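Local coordinates for protein metallo-beta-lactamase (Simiduia agarivorans, PDB 6MFI) that probably hydrolyses beta-lactam antibiotics as a class B3 metallo-beta-lactamase that holds two zinc ions in its active site, at residues A136-V139 and M140-T144; S36-D39 and W40-W43; S255-M259 and R260-S264. All coordinates share one frame; numbering follows the deposited sequence.

Interaction 1 (A136-V139 and M140-T144); sequences AAAV and MRNGT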
ATOM      1  N   ALA A 136      12.938  -1.783  -4.018  1.00 15.54           N
ATOM      2  CA  ALA A 136      12.330  -2.358  -2.824  1.00 15.84           C
ATOM      3  C   ALA A 136      12.927  -3.723  -2.508  1.00 15.11           C
ATOM      4  O   ALA A 136      13.135  -4.058  -1.336  1.00 15.26           O
ATOM      5  CB  ALA A 136      10.816  -2.459  -3.001  1.00 15.99           C
ATOM      6  N   ALA A 137      13.217  -4.520  -3.541  1.00 14.36           N
ATOM      7  CA  ALA A 137      13.779  -5.850  -3.322  1.00 13.55           C
ATOM      8  C   ALA A 137      15.115  -5.785  -2.596  1.00 14.69           C
ATOM      9  O   ALA A 137      15.434  -6.679  -1.806  1.00 15.23           O
ATOM     10  CB  ALA A 137      13.932  -6.582  -4.654  1.00 12.56           C
ATOM     11  N   ALA A 138      15.908  -4.740  -2.849  1.00 15.18           N
ATOM     12  CA  ALA A 138      17.171  -4.586  -2.136  1.00 15.75           C
ATOM     13  C   ALA A 138      16.937  -4.319  -0.655  1.00 15.98           C
ATOM     14  O   ALA A 138      17.702  -4.788   0.196  1.00 16.59           O
ATOM     15  CB  ALA A 138      17.995  -3.463  -2.763  1.00 16.13           C
ATOM     16  N   VAL A 139      15.883  -3.570  -0.327  1.00 15.76           N
ATOM     17  CA  VAL A 139      15.578  -3.297   1.074  1.00 17.02           C
ATOM     18  C   VAL A 139      15.084  -4.560   1.769  1.00 16.73           C
ATOM     19  O   VAL A 139      15.499  -4.867   2.892  1.00 14.51           O
ATOM     20  CB  VAL A 139      14.559  -2.149   1.186  1.00 17.88           C
ATOM     21  CG1 VAL A 139      14.191  -1.906   2.642  1.00 18.61           C
ATOM     22  CG2 VAL A 139      15.121  -0.885   0.556  1.00 19.21           C
ATOM     23  N   MET A 140      14.196  -5.315   1.116  1.00 16.68           N
ATOM     24  CA  MET A 140      13.695  -6.556   1.703  0.63 16.78           C
ATOM     25  C   MET A 140      14.809  -7.582   1.860  1.00 16.65           C
ATOM     26  O   MET A 140      14.823  -8.352   2.827  1.00 16.84           O
ATOM     27  CB  MET A 140      12.570  -7.131   0.843  0.63 15.76           C
ATOM     28  CG  MET A 140      11.525  -6.121   0.412  0.63 16.53           C
ATOM     29  SD  MET A 140      10.719  -5.328   1.811  0.63 17.35           S
ATOM     30  CE  MET A 140      10.083  -6.758   2.680  0.63 16.80           C
ATOM     31  N   ARG A 141      15.743  -7.614   0.908  1.00 17.01           N
ATOM     32  CA  ARG A 141      16.857  -8.552   0.993  1.00 17.61           C
ATOM     33  C   ARG A 141      17.817  -8.178   2.116  1.00 17.89           C
ATOM     34  O   ARG A 141      18.380  -9.063   2.771  1.00 18.13           O
ATOM     35  CB  ARG A 141      17.589  -8.605  -0.348  1.00 18.02           C
ATOM     36  CG  ARG A 141      18.856  -9.438  -0.351  1.00 19.33           C
ATOM     37  CD  ARG A 141      19.446  -9.523  -1.749  1.00 19.42           C
ATOM     38  NE  ARG A 141      19.885  -8.220  -2.244  1.00 20.39           N
ATOM     39  CZ  ARG A 141      19.277  -7.544  -3.213  1.00 20.27           C
ATOM     40  NH1 ARG A 141      18.200  -8.046  -3.800  1.00 19.41           N
ATOM     41  NH2 ARG A 141      19.749  -6.365  -3.597  1.00 21.03           N
ATOM     42  N   ASN A 142      18.007  -6.882   2.359  1.00 18.22           N
ATOM     43  CA  ASN A 142      18.900  -6.408   3.406  1.00 20.12           C
ATOM     44  C   ASN A 142      18.176  -6.035   4.692  1.00 22.95           C
ATOM     45  O   ASN A 142      18.837  -5.802   5.709  1.00 24.64           O
ATOM     46  CB  ASN A 142      19.701  -5.199   2.909  1.00 19.77           C
ATOM     47  CG  ASN A 142      20.396  -5.464   1.590  1.00 16.12           C
ATOM     48  OD1 ASN A 142      20.769  -6.598   1.289  1.00 20.85           O
ATOM     49  ND2 ASN A 142      20.573  -4.418   0.793  1.00 19.77           N
ATOM     50  N   GLY A 143      16.846  -5.970   4.674  1.00 23.45           N
ATOM     51  CA  GLY A 143      16.098  -5.614   5.862  1.00 24.81           C
ATOM     52  C   GLY A 143      16.201  -4.166   6.281  1.00 26.72           C
ATOM     53  O   GLY A 143      15.796  -3.835   7.399  1.00 27.34           O
ATOM     54  N   THR A 144      16.722  -3.290   5.424  1.00 28.15           N
ATOM     55  CA  THR A 144      16.901  -1.890   5.783  1.00 30.79           C
ATOM     56  C   THR A 144      17.182  -1.072   4.531  1.00 31.48           C
ATOM     57  O   THR A 144      17.605  -1.602   3.499  1.00 30.90           O
ATOM     58  CB  THR A 144      18.041  -1.707   6.793  1.00 33.14           C
ATOM     59  OG1 THR A 144      18.155  -0.323   7.145  1.00 35.23           O
ATOM     60  CG2 THR A 144      19.360  -2.183   6.199  1.00 33.45           C
TER
HETATM   61  O   HOH W   1      16.005  -9.302  -3.301  1.00 24.64           O
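Arg141 lays one face of its guanidinium over Ala138, with NH2 3.5 Å from both the CA and the CB of that residue. Its chain runs straight from the backbone until a bend at chi3 (64°) turns the flat group back along helix 134-142, so that the same face also comes over Ala137 O. That carbonyl takes the backbone N-H of Arg141, and a water 3.1 Å from Ala137 O donates to it while weakly accepting from Arg141 NH1. One residue back, Met140 N donates to Ala136 O at 3.0 Å in a nearly straight bond (166°), and the Ala137 side chain touches Val163 of strand 163-166. Here the helix also ends. Gly143 adopts a positive phi of 71°, giving a Schellman-like ending of which only the 6→1 bond is made, weakly, from Thr144 N to Val139 O. Thr144 O lies beside Val139, 3.6 Å from its CA in a CH...O contact and 3.5 Å from its CG1. Val139 also packs on Glu111 and Phe158, and its side chain is about 10 Å from a zinc ion. The chemistry thus divides along the chain: alkyl groups pack against neighbouring loops and a strand, the outward arginine serves a helical carbonyl through water, and the helix end is held partly by its own backbone, as by Asn142 N on Ala138 O, and partly by backbone bonds to Ala161 and Phe158.

Interaction 2 (S36-D39 and W40-W43); sequences SCAD and WDAW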
ATOM      1  N   SER A  36     -14.142   1.129  15.699  1.00 20.89           N
ATOM      2  CA  SER A  36     -12.969   0.533  16.327  1.00 19.71           C
ATOM      3  C   SER A  36     -11.684   1.295  16.041  1.00 18.02           C
ATOM      4  O   SER A  36     -10.767   1.276  16.870  1.00 17.71           O
ATOM      5  CB  SER A  36     -12.797  -0.917  15.866  1.00 18.95           C
ATOM      6  OG  SER A  36     -13.963  -1.678  16.124  1.00 20.05           O
ATOM      7  N   CYS A  37     -11.590   1.959  14.892  1.00 17.38           N
ATOM      8  CA  CYS A  37     -10.368   2.628  14.470  1.00 17.37           C
ATOM      9  C   CYS A  37     -10.623   4.114  14.259  1.00 18.43           C
ATOM     10  O   CYS A  37     -11.700   4.513  13.802  1.00 19.57           O
ATOM     11  CB  CYS A  37      -9.819   1.999  13.184  1.00 16.49           C
ATOM     12  SG  CYS A  37      -9.525   0.215  13.302  1.00 16.54           S
ATOM     13  N   ALA A  38      -9.624   4.926  14.586  1.00 17.64           N
ATOM     14  CA  ALA A  38      -9.702   6.374  14.476  1.00 18.13           C
ATOM     15  C   ALA A  38      -8.827   6.861  13.323  1.00 17.59           C
ATOM     16  O   ALA A  38      -8.125   6.086  12.667  1.00 16.50           O
ATOM     17  CB  ALA A  38      -9.292   7.033  15.795  1.00 18.91           C
ATOM     18  N   ASP A  39      -8.877   8.168  13.082  1.00 18.29           N
ATOM     19  CA  ASP A  39      -8.056   8.771  12.042  1.00 18.15           C
ATOM     20  C   ASP A  39      -6.606   8.857  12.502  1.00 17.37           C
ATOM     21  O   ASP A  39      -6.327   9.293  13.623  1.00 17.72           O
ATOM     22  CB  ASP A  39      -8.584  10.161  11.688  1.00 19.62           C
ATOM     23  CG  ASP A  39      -9.640  10.124  10.602  1.00 20.69           C
ATOM     24  OD1 ASP A  39      -9.473   9.352   9.634  1.00 20.18           O
ATOM     25  OD2 ASP A  39     -10.640  10.865  10.715  1.00 21.78           O
ATOM     26  N   TRP A  40      -5.688   8.439  11.630  1.00 16.47           N
ATOM     27  CA  TRP A  40      -4.255   8.439  11.924  1.00 16.10           C
ATOM     28  C   TRP A  40      -3.961   7.662  13.206  1.00 16.09           C
ATOM     29  O   TRP A  40      -3.269   8.135  14.110  1.00 15.72           O
ATOM     30  CB  TRP A  40      -3.714   9.867  12.010  1.00 16.41           C
ATOM     31  CG  TRP A  40      -3.887  10.652  10.748  1.00 17.11           C
ATOM     32  CD1 TRP A  40      -4.672  11.755  10.570  1.00 18.49           C
ATOM     33  CD2 TRP A  40      -3.245  10.410   9.489  1.00 16.85           C
ATOM     34  NE1 TRP A  40      -4.567  12.208   9.278  1.00 19.07           N
ATOM     35  CE2 TRP A  40      -3.696  11.400   8.594  1.00 17.91           C
ATOM     36  CE3 TRP A  40      -2.338   9.449   9.032  1.00 15.81           C
ATOM     37  CZ2 TRP A  40      -3.271  11.456   7.268  1.00 17.66           C
ATOM     38  CZ3 TRP A  40      -1.916   9.508   7.717  1.00 16.03           C
ATOM     39  CH2 TRP A  40      -2.384  10.504   6.849  1.00 16.69           C
ATOM     40  N   ASP A  41      -4.506   6.451  13.277  1.00 15.74           N
ATOM     41  CA  ASP A  41      -4.359   5.626  14.464  1.00 16.45           C
ATOM     42  C   ASP A  41      -2.947   5.048  14.543  1.00 16.75           C
ATOM     43  O   ASP A  41      -2.127   5.197  13.633  1.00 16.85           O
ATOM     44  CB  ASP A  41      -5.397   4.505  14.461  1.00 16.63           C
ATOM     45  CG  ASP A  41      -6.078   4.338  15.803  1.00 17.47           C
ATOM     46  OD1 ASP A  41      -5.431   4.612  16.837  1.00 17.53           O
ATOM     47  OD2 ASP A  41      -7.259   3.933  15.824  1.00 17.75           O
ATOM     48  N   ALA A  42      -2.669   4.378  15.660  1.00 17.36           N
ATOM     49  CA  ALA A  42      -1.373   3.741  15.845  1.00 17.43           C
ATOM     50  C   ALA A  42      -1.162   2.652  14.799  1.00 16.59           C
ATOM     51  O   ALA A  42      -2.103   1.983  14.366  1.00 17.16           O
ATOM     52  CB  ALA A  42      -1.263   3.152  17.252  1.00 17.65           C
ATOM     53  N   TRP A  43       0.098   2.483  14.391  1.00 16.20           N
ATOM     54  CA  TRP A  43       0.412   1.539  13.321  1.00 15.77           C
ATOM     55  C   TRP A  43       0.090   0.106  13.727  1.00 14.86           C
ATOM     56  O   TRP A  43      -0.385  -0.687  12.906  1.00 15.05           O
ATOM     57  CB  TRP A  43       1.884   1.661  12.929  1.00 16.65           C
ATOM     58  CG  TRP A  43       2.229   2.941  12.234  1.00 18.10           C
ATOM     59  CD1 TRP A  43       1.360   3.839  11.688  1.00 18.86           C
ATOM     60  CD2 TRP A  43       3.542   3.466  12.011  1.00 19.04           C
ATOM     61  NE1 TRP A  43       2.052   4.892  11.138  1.00 19.49           N
ATOM     62  CE2 TRP A  43       3.393   4.686  11.324  1.00 19.52           C
ATOM     63  CE3 TRP A  43       4.830   3.023  12.328  1.00 19.36           C
ATOM     64  CZ2 TRP A  43       4.483   5.469  10.946  1.00 19.80           C
ATOM     65  CZ3 TRP A  43       5.911   3.801  11.951  1.00 19.79           C
ATOM     66  CH2 TRP A  43       5.730   5.009  11.268  1.00 19.94           C
TER
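The loop that leaves helix 30-36, tied down by the Cys37–Cys62 disulfide, is bridged by the carboxylate of Asp41, which reaches back to the backbone of Ala38. Ala38 N donates to Asp41 OD2 over 2.8 Å in a nearly straight bond (170° at the hydrogen), coming from above the carboxylate plane. Asp41 OD2 also packs against Cys37 CA, 3.6 Å away, and Ala38 CB, at 3.7 Å. The other oxygen is used as well: Ala42 N meets Asp41 OD1 on its anti side at 3.0 Å. The two N-H groups, one on each oxygen, hold the carboxylate's rotation; chi1, at -135°, lies off the staggered positions and carries the group back towards Ala38. The bend itself turns at Trp40, whose backbone takes left-handed helical angles (phi 55°). Its indole leaves the bend on the other side from the Asp41 carboxylate and packs on His253, a ligand of the second zinc ion, so the loop forms part of the active-site surroundings. Asp39 uses its OD1 on the hydroxyl of Ser255, which also receives Trp40 N. The bend follows helix 30-36 and lies against the start of helix 259-265, where Arg260 NE bonds to Cys37 O, before the chain runs on to strand 50-53.

Interaction 3 (S255-M259 and R260-S264); sequences SASQM and RQRLS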
ATOM      1  N   SER A 255      -5.977   7.064   6.458  1.00 16.23           N
ATOM      2  CA  SER A 255      -6.404   8.454   6.535  1.00 17.19           C
ATOM      3  C   SER A 255      -5.825   9.316   5.420  1.00 17.47           C
ATOM      4  O   SER A 255      -6.254  10.464   5.267  1.00 18.72           O
ATOM      5  CB  SER A 255      -6.029   9.042   7.896  1.00 18.12           C
ATOM      6  OG  SER A 255      -6.768   8.428   8.939  1.00 16.96           O
ATOM      7  N   ALA A 256      -4.868   8.799   4.643  1.00 16.91           N
ATOM      8  CA  ALA A 256      -4.340   9.563   3.518  1.00 17.98           C
ATOM      9  C   ALA A 256      -5.402   9.799   2.453  1.00 18.52           C
ATOM     10  O   ALA A 256      -5.373  10.827   1.767  1.00 19.67           O
ATOM     11  CB  ALA A 256      -3.129   8.852   2.914  1.00 17.81           C
ATOM     12  N   SER A 257      -6.340   8.863   2.297  1.00 17.86           N
ATOM     13  CA  SER A 257      -7.449   9.010   1.362  0.81 17.92           C
ATOM     14  C   SER A 257      -8.779   9.217   2.075  1.00 19.30           C
ATOM     15  O   SER A 257      -9.839   9.055   1.462  1.00 20.28           O
ATOM     16  CB  SER A 257      -7.527   7.796   0.434  0.81 17.36           C
ATOM     17  OG  SER A 257      -7.470   6.585   1.168  0.81 16.30           O
ATOM     18  N   GLN A 258      -8.740   9.574   3.361  1.00 19.91           N
ATOM     19  CA  GLN A 258      -9.944   9.780   4.166  1.00 21.97           C
ATOM     20  C   GLN A 258     -10.840   8.546   4.133  1.00 21.91           C
ATOM     21  O   GLN A 258     -12.065   8.641   4.024  1.00 23.04           O
ATOM     22  CB  GLN A 258     -10.705  11.027   3.709  1.00 24.30           C
ATOM     23  CG  GLN A 258      -9.863  12.293   3.704  1.00 25.37           C
ATOM     24  CD  GLN A 258     -10.701  13.554   3.629  1.00 27.73           C
ATOM     25  OE1 GLN A 258     -11.821  13.602   4.137  1.00 29.11           O
ATOM     26  NE2 GLN A 258     -10.157  14.587   2.997  1.00 28.13           N
ATOM     27  N   MET A 259     -10.213   7.369   4.225  1.00 20.63           N
ATOM     28  CA  MET A 259     -10.960   6.116   4.166  1.00 20.30           C
ATOM     29  C   MET A 259     -11.975   6.018   5.297  1.00 20.27           C
ATOM     30  O   MET A 259     -13.090   5.523   5.098  1.00 20.48           O
ATOM     31  CB  MET A 259     -10.000   4.928   4.213  1.00 20.08           C
ATOM     32  CG  MET A 259     -10.605   3.623   3.731  1.00 21.20           C
ATOM     33  SD  MET A 259      -9.416   2.272   3.766  1.00 21.52           S
ATOM     34  CE  MET A 259      -9.590   1.729   5.460  1.00 21.46           C
ATOM     35  N   ARG A 260     -11.605   6.480   6.493  1.00 20.67           N
ATOM     36  CA  ARG A 260     -12.529   6.418   7.620  1.00 22.08           C
ATOM     37  C   ARG A 260     -13.716   7.351   7.414  1.00 23.86           C
ATOM     38  O   ARG A 260     -14.858   6.988   7.720  1.00 25.28           O
ATOM     39  CB  ARG A 260     -11.802   6.758   8.920  1.00 22.20           C
ATOM     40  CG  ARG A 260     -12.652   6.552  10.162  1.00 23.82           C
ATOM     41  CD  ARG A 260     -11.967   7.092  11.404  1.00 24.55           C
ATOM     42  NE  ARG A 260     -12.738   6.807  12.611  1.00 26.61           N
ATOM     43  CZ  ARG A 260     -13.760   7.541  13.035  1.00 28.92           C
ATOM     44  NH1 ARG A 260     -14.141   8.612  12.352  1.00 29.93           N
ATOM     45  NH2 ARG A 260     -14.404   7.205  14.145  1.00 30.29           N
ATOM     46  N   GLN A 261     -13.469   8.557   6.899  1.00 23.92           N
ATOM     47  CA  GLN A 261     -14.568   9.482   6.643  1.00 26.17           C
ATOM     48  C   GLN A 261     -15.474   8.971   5.530  1.00 26.48           C
ATOM     49  O   GLN A 261     -16.701   9.074   5.628  1.00 28.16           O
ATOM     50  CB  GLN A 261     -14.023  10.869   6.304  1.00 26.91           C
ATOM     51  CG  GLN A 261     -13.155  11.473   7.396  1.00 27.37           C
ATOM     52  CD  GLN A 261     -11.677  11.213   7.180  1.00 25.91           C
ATOM     53  OE1 GLN A 261     -11.209  10.078   7.291  1.00 24.46           O
ATOM     54  NE2 GLN A 261     -10.930  12.268   6.876  1.00 26.22           N
ATOM     55  N   ARG A 262     -14.890   8.408   4.469  1.00 25.40           N
ATOM     56  CA  ARG A 262     -15.703   7.852   3.392  1.00 26.39           C
ATOM     57  C   ARG A 262     -16.533   6.671   3.879  1.00 27.53           C
ATOM     58  O   ARG A 262     -17.665   6.468   3.425  1.00 28.61           O
ATOM     59  CB  ARG A 262     -14.813   7.435   2.221  1.00 25.09           C
ATOM     60  CG  ARG A 262     -14.137   8.590   1.504  1.00 25.04           C
ATOM     61  CD  ARG A 262     -13.273   8.091   0.357  1.00 24.01           C
ATOM     62  NE  ARG A 262     -12.113   7.343   0.831  1.00 22.86           N
ATOM     63  CZ  ARG A 262     -11.470   6.425   0.115  1.00 22.33           C
ATOM     64  NH1 ARG A 262     -11.876   6.136  -1.114  1.00 23.22           N
ATOM     65  NH2 ARG A 262     -10.423   5.794   0.628  1.00 20.91           N
ATOM     66  N   LEU A 263     -15.986   5.877   4.804  1.00 27.55           N
ATOM     67  CA  LEU A 263     -16.739   4.754   5.353  1.00 29.57           C
ATOM     68  C   LEU A 263     -17.880   5.234   6.244  1.00 34.19           C
ATOM     69  O   LEU A 263     -18.976   4.660   6.223  1.00 35.77           O
ATOM     70  CB  LEU A 263     -15.806   3.830   6.137  1.00 27.16           C
ATOM     71  CG  LEU A 263     -14.949   2.849   5.336  1.00 25.00           C
ATOM     72  CD1 LEU A 263     -14.069   2.028   6.267  1.00 23.72           C
ATOM     73  CD2 LEU A 263     -15.821   1.943   4.483  1.00 25.34           C
ATOM     74  N   SER A 264     -17.645   6.288   7.025  1.00 36.92           N
ATOM     75  CA  SER A 264     -18.656   6.758   7.966  1.00 41.19           C
ATOM     76  C   SER A 264     -19.694   7.646   7.289  1.00 44.71           C
ATOM     77  O   SER A 264     -20.880   7.594   7.637  1.00 45.54           O
ATOM     78  CB  SER A 264     -17.987   7.514   9.114  1.00 42.22           C
ATOM     79  OG  SER A 264     -18.854   8.497   9.651  1.00 45.27           O
TER
HETATM   80  O   HOH W   2      -8.772   6.302   7.626  1.00 18.25           O
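The Arg262 guanidinium presents an edge, roughly in its own plane, to the backbone at Gln258 C and Met259 N, while Ser257 O approaches it obliquely; a second flat pair, the amides of Gln258 and Gln261, has planes only 17° apart although the two side chains cross at about a right angle. Both belong to the N-terminal end of helix 259-265, with Gln258 at the N-cap. In the first turn Arg262 N donates to Gln258 O at 2.9 Å, and Arg262 NE adds a weak bond of 3.4 Å to the same Gln258 O. A bend at chi3 (-68°) turns the guanidinium back, edge-on, to the backbone before the first turn, where Ser257 O is 2.9 Å from Arg262 NE. Its outer nitrogens reach further, NH2 to Leu249 O on strand 248-250 and NH1 weakly to Leu269 O, so this cluster of carbonyls probably stabilises the buried positive charge. Beside Asp39, Gln261 NE2 sits 3.3 Å from Gln258 CG and 3.2 Å from Gln258 OE1. Leu263 and Met259 turn to Phe50 of strand 50-53. A water bridges Arg260 N, from which it accepts at 3.1 Å, and Ser255 OG, to which it donates at 3.2 Å.

How the interactions relate
Along the chain the order is interaction 2, interaction 1, interaction 3, yet in space the first and last are neighbours. Interactions 2 and 3 have centres 11 Å apart and touch directly, joining the loop after helix 30-36 to the beginning of helix 259-265, so residues more than 200 positions apart form one joined region, which interaction 2 brings up to the zinc ligand His253. Interaction 1, at the end of helix 134-142, is on the opposite side of the chain's centre from interaction 3, their centres 31 Å apart, and its centre is 27 Å from that of interaction 2. Val139 of interaction 1 lies about 7 Å from His112, side chain to side chain, and Trp40 of interaction 2 about 4 Å from His253, so these two flank different ligands of the dizinc site.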